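Local coordinates for penicillin binding protein 2X (Streptococcus thermophilus, PDB 5U47) that probably cross-links the peptide stems of neighbouring glycan strands in septal peptidoglycan as a divisome transpeptidase, and is a target of beta-lactam antibiotics, at residues K124-D128 against A129-G133; G358-M361 against L362-M366; M570-G573 against A574-T578. The protein carries 1 engineered substitution. All blocks are in the same frame, centred on the assembly; numbering follows the deposited sequence.

Interaction 1 of 3, residues K124-D128 against A129-G133; sequences KTFKD and AGIKG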
ATOM      1  N   LYS A 124      31.614  -5.756 -31.999  1.00 56.23           N
ATOM      2  CA  LYS A 124      32.510  -4.996 -32.871  1.00 58.32           C
ATOM      3  C   LYS A 124      33.798  -5.770 -33.127  1.00 56.16           C
ATOM      4  O   LYS A 124      34.336  -5.737 -34.229  1.00 54.14           O
ATOM      5  CB  LYS A 124      32.841  -3.623 -32.264  1.00 61.24           C
ATOM      6  CG  LYS A 124      33.729  -2.759 -33.151  1.00 64.98           C
ATOM      7  CD  LYS A 124      33.983  -1.381 -32.558  1.00 68.16           C
ATOM      8  CE  LYS A 124      34.891  -0.573 -33.477  1.00 72.77           C
ATOM      9  NZ  LYS A 124      35.160   0.801 -32.965  1.00 75.93           N
ATOM     10  N   THR A 125      34.273  -6.472 -32.103  1.00 55.19           N
ATOM     11  CA  THR A 125      35.504  -7.250 -32.208  1.00 56.40           C
ATOM     12  C   THR A 125      35.351  -8.430 -33.176  1.00 54.06           C
ATOM     13  O   THR A 125      36.248  -8.688 -33.969  1.00 56.59           O
ATOM     14  CB  THR A 125      35.977  -7.717 -30.806  1.00 57.22           C
ATOM     15  OG1 THR A 125      36.071  -6.582 -29.934  1.00 56.59           O
ATOM     16  CG2 THR A 125      37.329  -8.387 -30.870  1.00 58.05           C
ATOM     17  N   PHE A 126      34.225  -9.138 -33.123  1.00 53.27           N
ATOM     18  CA  PHE A 126      33.999 -10.282 -34.034  1.00 52.22           C
ATOM     19  C   PHE A 126      33.803  -9.817 -35.472  1.00 51.95           C
ATOM     20  O   PHE A 126      34.304 -10.440 -36.402  1.00 48.66           O
ATOM     21  CB  PHE A 126      32.798 -11.137 -33.603  1.00 51.08           C
ATOM     22  CG  PHE A 126      32.984 -11.839 -32.281  1.00 49.24           C
ATOM     23  CD1 PHE A 126      34.030 -12.727 -32.096  1.00 48.53           C
ATOM     24  CD2 PHE A 126      32.073 -11.656 -31.236  1.00 47.54           C
ATOM     25  CE1 PHE A 126      34.201 -13.390 -30.888  1.00 48.81           C
ATOM     26  CE2 PHE A 126      32.240 -12.315 -30.023  1.00 46.89           C
ATOM     27  CZ  PHE A 126      33.303 -13.182 -29.848  1.00 47.82           C
ATOM     28  N   LYS A 127      33.063  -8.722 -35.640  1.00 53.96           N
ATOM     29  CA  LYS A 127      32.808  -8.141 -36.962  1.00 57.04           C
ATOM     30  C   LYS A 127      34.136  -7.717 -37.604  1.00 57.99           C
ATOM     31  O   LYS A 127      34.403  -8.075 -38.753  1.00 54.41           O
ATOM     32  CB  LYS A 127      31.855  -6.939 -36.844  1.00 59.57           C
ATOM     33  CG  LYS A 127      31.451  -6.259 -38.158  1.00 62.18           C
ATOM     34  CD  LYS A 127      30.581  -5.020 -37.920  1.00 64.36           C
ATOM     35  CE  LYS A 127      31.370  -3.854 -37.318  1.00 68.77           C
ATOM     36  NZ  LYS A 127      30.519  -2.740 -36.796  1.00 69.34           N
ATOM     37  N   ASP A 128      34.971  -6.982 -36.856  1.00 59.02           N
ATOM     38  CA  ASP A 128      36.290  -6.527 -37.366  1.00 60.76           C
ATOM     39  C   ASP A 128      37.232  -7.700 -37.673  1.00 60.75           C
ATOM     40  O   ASP A 128      38.034  -7.613 -38.600  1.00 65.62           O
ATOM     41  CB  ASP A 128      36.971  -5.534 -36.402  1.00 61.43           C
ATOM     42  CG  ASP A 128      36.201  -4.199 -36.261  1.00 64.05           C
ATOM     43  OD1 ASP A 128      35.285  -3.919 -37.074  1.00 66.18           O
ATOM     44  OD2 ASP A 128      36.521  -3.424 -35.325  1.00 62.69           O
ATOM     45  N   ALA A 129      37.119  -8.790 -36.909  1.00 58.67           N
ATOM     46  CA  ALA A 129      37.934 -10.004 -37.134  1.00 57.94           C
ATOM     47  C   ALA A 129      37.328 -10.960 -38.177  1.00 57.86           C
ATOM     48  O   ALA A 129      37.877 -12.034 -38.423  1.00 60.54           O
ATOM     49  CB  ALA A 129      38.147 -10.748 -35.819  1.00 56.58           C
ATOM     50  N   GLY A 130      36.191 -10.589 -38.763  1.00 57.29           N
ATOM     51  CA  GLY A 130      35.552 -11.420 -39.788  1.00 57.35           C
ATOM     52  C   GLY A 130      35.007 -12.751 -39.283  1.00 55.86           C
ATOM     53  O   GLY A 130      34.894 -13.701 -40.043  1.00 53.24           O
ATOM     54  N   ILE A 131      34.648 -12.809 -38.003  1.00 52.90           N
ATOM     55  CA  ILE A 131      34.124 -14.031 -37.403  1.00 51.43           C
ATOM     56  C   ILE A 131      32.599 -13.937 -37.291  1.00 50.73           C
ATOM     57  O   ILE A 131      32.063 -13.000 -36.695  1.00 48.34           O
ATOM     58  CB  ILE A 131      34.728 -14.264 -36.005  1.00 51.00           C
ATOM     59  CG1 ILE A 131      36.262 -14.305 -36.078  1.00 50.70           C
ATOM     60  CG2 ILE A 131      34.194 -15.561 -35.399  1.00 52.17           C
ATOM     61  CD1 ILE A 131      36.954 -14.198 -34.733  1.00 50.61           C
ATOM     62  N   LYS A 132      31.927 -14.925 -37.872  1.00 50.77           N
ATOM     63  CA  LYS A 132      30.474 -15.050 -37.848  1.00 51.99           C
ATOM     64  C   LYS A 132      30.111 -16.205 -36.933  1.00 49.41           C
ATOM     65  O   LYS A 132      30.959 -17.044 -36.646  1.00 51.03           O
ATOM     66  CB  LYS A 132      29.957 -15.345 -39.265  1.00 54.78           C
ATOM     67  CG  LYS A 132      30.082 -14.166 -40.208  1.00 58.78           C
ATOM     68  CD  LYS A 132      29.802 -14.546 -41.654  1.00 62.85           C
ATOM     69  CE  LYS A 132      29.599 -13.301 -42.511  1.00 66.15           C
ATOM     70  NZ  LYS A 132      30.720 -12.321 -42.389  1.00 68.28           N
ATOM     71  N   GLY A 133      28.859 -16.244 -36.477  1.00 45.12           N
ATOM     72  CA  GLY A 133      28.372 -17.341 -35.628  1.00 43.08           C
ATOM     73  C   GLY A 133      28.250 -17.039 -34.140  1.00 42.05           C
ATOM     74  O   GLY A 133      27.699 -17.857 -33.395  1.00 39.50           O
TER

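Interaction 2 of 3, residues G358-M361 against L362-M366; sequences GMTM and LEQAM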
ATOM      1  N   GLY A 358     -13.460   4.513  31.570  1.00 40.43           N
ATOM      2  CA  GLY A 358     -13.996   5.795  31.137  1.00 39.76           C
ATOM      3  C   GLY A 358     -14.534   5.718  29.720  1.00 38.58           C
ATOM      4  O   GLY A 358     -15.600   6.254  29.417  1.00 38.52           O
ATOM      5  N   MET A 359     -13.814   5.019  28.855  1.00 37.70           N
ATOM      6  CA  MET A 359     -14.247   4.903  27.459  1.00 38.33           C
ATOM      7  C   MET A 359     -15.465   3.982  27.355  1.00 38.14           C
ATOM      8  O   MET A 359     -16.414   4.284  26.645  1.00 38.98           O
ATOM      9  CB  MET A 359     -13.095   4.448  26.566  1.00 37.25           C
ATOM     10  CG  MET A 359     -11.931   5.429  26.463  1.00 37.34           C
ATOM     11  SD  MET A 359     -12.308   7.189  26.255  1.00 38.92           S
ATOM     12  CE  MET A 359     -12.435   7.796  27.924  1.00 39.79           C
ATOM     13  N   THR A 360     -15.455   2.884  28.097  1.00 38.58           N
ATOM     14  CA  THR A 360     -16.609   1.992  28.109  1.00 38.53           C
ATOM     15  C   THR A 360     -17.859   2.753  28.595  1.00 39.59           C
ATOM     16  O   THR A 360     -18.933   2.584  28.041  1.00 38.34           O
ATOM     17  CB  THR A 360     -16.341   0.770  28.973  1.00 39.10           C
ATOM     18  OG1 THR A 360     -15.202   0.081  28.450  1.00 38.19           O
ATOM     19  CG2 THR A 360     -17.556  -0.162  28.992  1.00 40.62           C
ATOM     20  N   MET A 361     -17.702   3.607  29.605  1.00 40.18           N
ATOM     21  CA  MET A 361     -18.822   4.429  30.073  1.00 42.82           C
ATOM     22  C   MET A 361     -19.357   5.332  28.950  1.00 42.14           C
ATOM     23  O   MET A 361     -20.575   5.484  28.801  1.00 42.33           O
ATOM     24  CB  MET A 361     -18.430   5.260  31.305  1.00 44.82           C
ATOM     25  CG  MET A 361     -18.367   4.449  32.586  1.00 46.89           C
ATOM     26  SD  MET A 361     -17.575   5.334  33.947  1.00 49.50           S
ATOM     27  CE  MET A 361     -17.971   4.276  35.337  1.00 53.17           C
ATOM     28  N   LEU A 362     -18.454   5.919  28.157  1.00 40.89           N
ATOM     29  CA  LEU A 362     -18.864   6.776  27.034  1.00 40.17           C
ATOM     30  C   LEU A 362     -19.637   5.965  25.994  1.00 39.56           C
ATOM     31  O   LEU A 362     -20.635   6.447  25.444  1.00 38.83           O
ATOM     32  CB  LEU A 362     -17.659   7.478  26.382  1.00 39.53           C
ATOM     33  CG  LEU A 362     -16.985   8.591  27.197  1.00 40.25           C
ATOM     34  CD1 LEU A 362     -15.779   9.164  26.460  1.00 39.20           C
ATOM     35  CD2 LEU A 362     -17.988   9.690  27.540  1.00 42.27           C
ATOM     36  N   GLU A 363     -19.175   4.734  25.749  1.00 38.03           N
ATOM     37  CA  GLU A 363     -19.839   3.806  24.825  1.00 38.08           C
ATOM     38  C   GLU A 363     -21.262   3.474  25.291  1.00 41.48           C
ATOM     39  O   GLU A 363     -22.181   3.445  24.476  1.00 41.21           O
ATOM     40  CB  GLU A 363     -19.028   2.512  24.673  1.00 37.29           C
ATOM     41  CG  GLU A 363     -19.496   1.571  23.561  1.00 36.77           C
ATOM     42  CD  GLU A 363     -20.723   0.725  23.893  1.00 38.21           C
ATOM     43  OE1 GLU A 363     -20.893   0.303  25.045  1.00 37.37           O
ATOM     44  OE2 GLU A 363     -21.521   0.467  22.969  1.00 39.36           O
ATOM     45  N   GLN A 364     -21.421   3.228  26.590  0.60 42.99           N
ATOM     46  CA  GLN A 364     -22.736   2.913  27.166  0.60 45.89           C
ATOM     47  C   GLN A 364     -23.676   4.120  27.130  0.60 46.81           C
ATOM     48  O   GLN A 364     -24.878   3.963  26.961  0.60 48.09           O
ATOM     49  CB  GLN A 364     -22.594   2.400  28.603  0.60 47.57           C
ATOM     50  CG  GLN A 364     -21.904   1.046  28.721  0.60 47.02           C
ATOM     51  CD  GLN A 364     -21.797   0.551  30.155  0.60 48.76           C
ATOM     52  OE1 GLN A 364     -22.279   1.187  31.093  0.60 49.74           O
ATOM     53  NE2 GLN A 364     -21.161  -0.596  30.326  0.60 49.75           N
ATOM     54  N   ALA A 365     -23.109   5.318  27.269  1.00 47.49           N
ATOM     55  CA  ALA A 365     -23.887   6.573  27.251  1.00 49.50           C
ATOM     56  C   ALA A 365     -24.459   6.874  25.876  1.00 49.32           C
ATOM     57  O   ALA A 365     -25.517   7.473  25.766  1.00 51.91           O
ATOM     58  CB  ALA A 365     -23.029   7.744  27.712  1.00 50.33           C
ATOM     59  N   MET A 366     -23.743   6.498  24.824  1.00 46.70           N
ATOM     60  CA  MET A 366     -24.267   6.707  23.481  1.00 46.53           C
ATOM     61  C   MET A 366     -25.104   5.480  23.114  1.00 45.78           C
ATOM     62  O   MET A 366     -26.082   5.595  22.392  1.00 46.64           O
ATOM     63  CB  MET A 366     -23.153   7.028  22.465  1.00 45.24           C
ATOM     64  CG  MET A 366     -22.238   5.903  22.057  1.00 44.65           C
ATOM     65  SD  MET A 366     -20.993   6.504  20.866  1.00 45.61           S
ATOM     66  CE  MET A 366     -19.817   7.299  21.961  1.00 44.57           C
TER

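Interaction 3 of 3, residues M570-G573 against A574-T578; sequences MSMG and ATLDT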
ATOM      1  N   MET A 570       8.224  17.562   8.173  1.00 28.69           N
ATOM      2  CA  MET A 570       7.968  19.002   8.263  1.00 30.18           C
ATOM      3  C   MET A 570       9.093  19.823   7.614  1.00 32.60           C
ATOM      4  O   MET A 570       8.820  20.819   6.950  1.00 33.02           O
ATOM      5  CB  MET A 570       7.762  19.442   9.716  1.00 30.38           C
ATOM      6  CG  MET A 570       6.479  18.935  10.353  1.00 30.36           C
ATOM      7  SD  MET A 570       4.958  19.583   9.618  1.00 30.73           S
ATOM      8  CE  MET A 570       5.006  21.287  10.143  1.00 33.86           C
ATOM      9  N   SER A 571      10.347  19.399   7.776  1.00 34.00           N
ATOM     10  CA  SER A 571      11.463  20.149   7.206  1.00 38.04           C
ATOM     11  C   SER A 571      11.499  20.102   5.666  1.00 39.60           C
ATOM     12  O   SER A 571      12.103  20.978   5.051  1.00 39.35           O
ATOM     13  CB  SER A 571      12.806  19.641   7.745  1.00 40.07           C
ATOM     14  OG  SER A 571      13.098  18.363   7.195  1.00 40.96           O
ATOM     15  N   MET A 572      10.855  19.103   5.052  1.00 40.55           N
ATOM     16  CA  MET A 572      10.895  18.948   3.588  1.00 46.74           C
ATOM     17  C   MET A 572      10.054  19.950   2.797  1.00 55.17           C
ATOM     18  O   MET A 572      10.497  20.416   1.737  1.00 61.26           O
ATOM     19  CB  MET A 572      10.577  17.511   3.190  1.00 45.22           C
ATOM     20  CG  MET A 572      11.711  16.571   3.575  1.00 44.28           C
ATOM     21  SD  MET A 572      11.354  14.820   3.340  1.00 44.03           S
ATOM     22  CE  MET A 572      11.372  14.721   1.552  1.00 46.22           C
ATOM     23  N   GLY A 573       8.866  20.289   3.290  1.00 59.10           N
ATOM     24  CA  GLY A 573       8.030  21.300   2.625  1.00 62.99           C
ATOM     25  C   GLY A 573       7.568  20.906   1.234  1.00 64.13           C
ATOM     26  O   GLY A 573       6.956  19.856   1.051  1.00 65.04           O
ATOM     27  N   ALA A 574       7.895  21.747   0.255  1.00 69.17           N
ATOM     28  CA  ALA A 574       7.512  21.537  -1.145  1.00 72.23           C
ATOM     29  C   ALA A 574       8.061  20.257  -1.791  1.00 72.42           C
ATOM     30  O   ALA A 574       7.705  19.946  -2.926  1.00 74.69           O
ATOM     31  CB  ALA A 574       7.915  22.749  -1.979  1.00 76.63           C
ATOM     32  N   THR A 575       8.936  19.529  -1.103  1.00 68.72           N
ATOM     33  CA  THR A 575       9.431  18.274  -1.666  1.00 69.05           C
ATOM     34  C   THR A 575       8.365  17.185  -1.480  1.00 66.04           C
ATOM     35  O   THR A 575       8.221  16.302  -2.337  1.00 67.65           O
ATOM     36  CB  THR A 575      10.776  17.842  -1.044  1.00 70.52           C
ATOM     37  OG1 THR A 575      11.707  18.930  -1.101  1.00 71.87           O
ATOM     38  CG2 THR A 575      11.364  16.657  -1.794  1.00 72.64           C
ATOM     39  N   LEU A 576       7.620  17.256  -0.371  1.00 59.67           N
ATOM     40  CA  LEU A 576       6.551  16.291  -0.096  1.00 56.85           C
ATOM     41  C   LEU A 576       5.208  16.689  -0.710  1.00 59.60           C
ATOM     42  O   LEU A 576       4.380  15.819  -0.985  1.00 57.09           O
ATOM     43  CB  LEU A 576       6.370  16.057   1.414  1.00 54.70           C
ATOM     44  CG  LEU A 576       7.460  15.290   2.162  1.00 49.65           C
ATOM     45  CD1 LEU A 576       7.137  15.204   3.643  1.00 46.27           C
ATOM     46  CD2 LEU A 576       7.622  13.905   1.579  1.00 48.64           C
ATOM     47  N   ASP A 577       4.970  17.989  -0.890  1.00 59.91           N
ATOM     48  CA  ASP A 577       3.729  18.459  -1.523  1.00 62.09           C
ATOM     49  C   ASP A 577       3.782  18.120  -3.011  1.00 58.00           C
ATOM     50  O   ASP A 577       2.873  17.494  -3.547  1.00 61.33           O
ATOM     51  CB  ASP A 577       3.553  19.984  -1.366  1.00 67.64           C
ATOM     52  CG  ASP A 577       3.432  20.435   0.095  1.00 72.12           C
ATOM     53  OD1 ASP A 577       2.917  19.664   0.935  1.00 72.46           O
ATOM     54  OD2 ASP A 577       3.835  21.585   0.391  1.00 74.23           O
ATOM     55  N   THR A 578       4.873  18.518  -3.657  1.00 56.78           N
ATOM     56  CA  THR A 578       5.058  18.307  -5.088  1.00 59.21           C
ATOM     57  C   THR A 578       5.382  16.865  -5.473  1.00 56.11           C
ATOM     58  O   THR A 578       5.836  16.047  -4.663  1.00 51.05           O
ATOM     59  CB  THR A 578       6.184  19.197  -5.685  1.00 61.39           C
ATOM     60  OG1 THR A 578       7.457  18.831  -5.130  1.00 62.14           O
ATOM     61  CG2 THR A 578       5.905  20.681  -5.440  1.00 66.52           C
TER

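Interaction 1 of 3, residues K124-D128 against A129-G133
A129, G130 and I131 turn their backbone N-H groups back onto the carbonyls of T125, K127 and F126 as the helix 116-128 ends, so three bonds close its last turn. A129 N reaches T125 O at 3.1 Å, the final bond of the alpha-helical pattern. The next one is displaced: I131 N, not G130 N, takes F126 O at 2.9 Å and 161°, a nearly straight six-to-one bond. G130 N instead bonds K127 O at 3.1 Å, approaching well above the carbonyl plane, the shorter i to i+3 link inside the six-to-one loop. G130 can make this reversal because its phi is positive (67°), a value that suits glycine. The side chains of F126, in the last helical turn, and I131, just after it, meet across the reversal. I131 CD1 lies at the edge of the F126 ring, close to its plane, 4.2 Å from CD1 of the ring. On the isoleucine, CG1 stands anti to the carbonyl carbon (chi1 -56°) and the chain runs on extended, carrying CD1 to the phenylalanine. The A129 methyl rests against T125 O at 3.4 Å, while T125 OG1 is held by D121 O. I131 also packs on Q74 and K77 of helix 72-86. Displaced bonds, a positive-phi glycine and an apolar pair spanning it make this a Schellman motif, here leading into strand 134-143 of the dimerisation-domain region.

Interaction 2 of 3, residues G358-M361 against L362-M366
M359 and L362 lie side by side and point the same way on the buried flank of helix 356-366. The methionine chain is bent at chi2 (-43°) and chi3, which turns its end so that SD and CE both stand beside one leucine methyl: CE is 3.9 Å from L362 CD1 and SD 4.0 Å from the same atom. L362 CG lies 3.5 Å from G358 O, the same oxygen that accepts the L362 N-H at 3.1 Å. Helices 297-308 and 347-352 and a loop residue, F311, cover this flank. M359 packs on K298 and L301 of the first helix and on F351 of the second, and L362 on F347 and F311. K298 belongs to a sequence pattern consistent with the SxxK motif of penicillin-binding transpeptidases, so M359 packs against the helix that probably carries the motif's lysine. Regular alpha-helical bonds run through the whole stretch, among them E363 N to M359 O at 2.9 Å, almost in line with the carbonyl, and Q364 N to T360 O at 3.0 Å. T360 is buried too, touching S407, F408 and I323, and its OG1 turns to N356 O. The solvent side begins one turn on: Q364 and A365 are both exposed, and the A365 methyl rests 3.5 Å from M361 O.

Interaction 3 of 3, residues M570-G573 against A574-T578
M572 reaches across the break between helices 558-572 and 574-577 to pack against L576. Its chain can be followed outward. CB starts toward the second helix and already stands 4.0 Å from L576 CG, with CD1 of the same leucine slightly farther off. CG lies anti to the carbonyl carbon (chi1 -70°), and the chain stays extended through chi2, bringing SD to 4.1 Å from L576 CG. A bend at chi3 (71°) then swings the terminal methyl inward between two residues: CE meets L576 CD2 at 3.8 Å and T575 CG2 at 3.9 Å. The methionine crosses the leucine at about a right angle, and crosses the threonine at a slant. S223 touches both M572 and L576, and Y541 of strand 541-548 adds to the packing on L576. The backbone turns at G573, whose positive phi is readily adopted by glycine. G573 occupies the N-cap position of the short helix, and its O accepts L576 N at 3.0 Å, from above the carbonyl plane; D577 N adds a weak bond to the same oxygen. M572 O receives two further weak bonds, from T575 N and from T575 OG1. T575 O bonds N39, and at the end of the short helix D577 O and T578 O bond R38. This is a surface contact in which M572 is partly exposed and L576 buried, and its chemistry is divided: apolar contacts of the thioether chain bridge the two helices, whereas one full-strength bond, L576 N to G573 O, and three weak ones hold the turn, so the meeting of M572 with T575 and L576 probably carries much of the join.

How the interactions relate
From the N terminus, interaction 1 comes first, closing the end of helix 116-128 before strand 134-143 in the dimerisation-domain region. Interaction 2 follows within helix 356-366 of the transpeptidase domain, where it closes no loop but ties one turn to the next. Interaction 3 comes last, closing the turn between helices 558-572 and 574-577. The three are in series along the chain, so none nests within or crosses another, and none touches another. Interactions 1 and 2 lie on opposite sides of the chain's centre, their centres 84 Å apart; interaction 3 is 54 Å from interaction 1 and 40 Å from interaction 2, centre to centre.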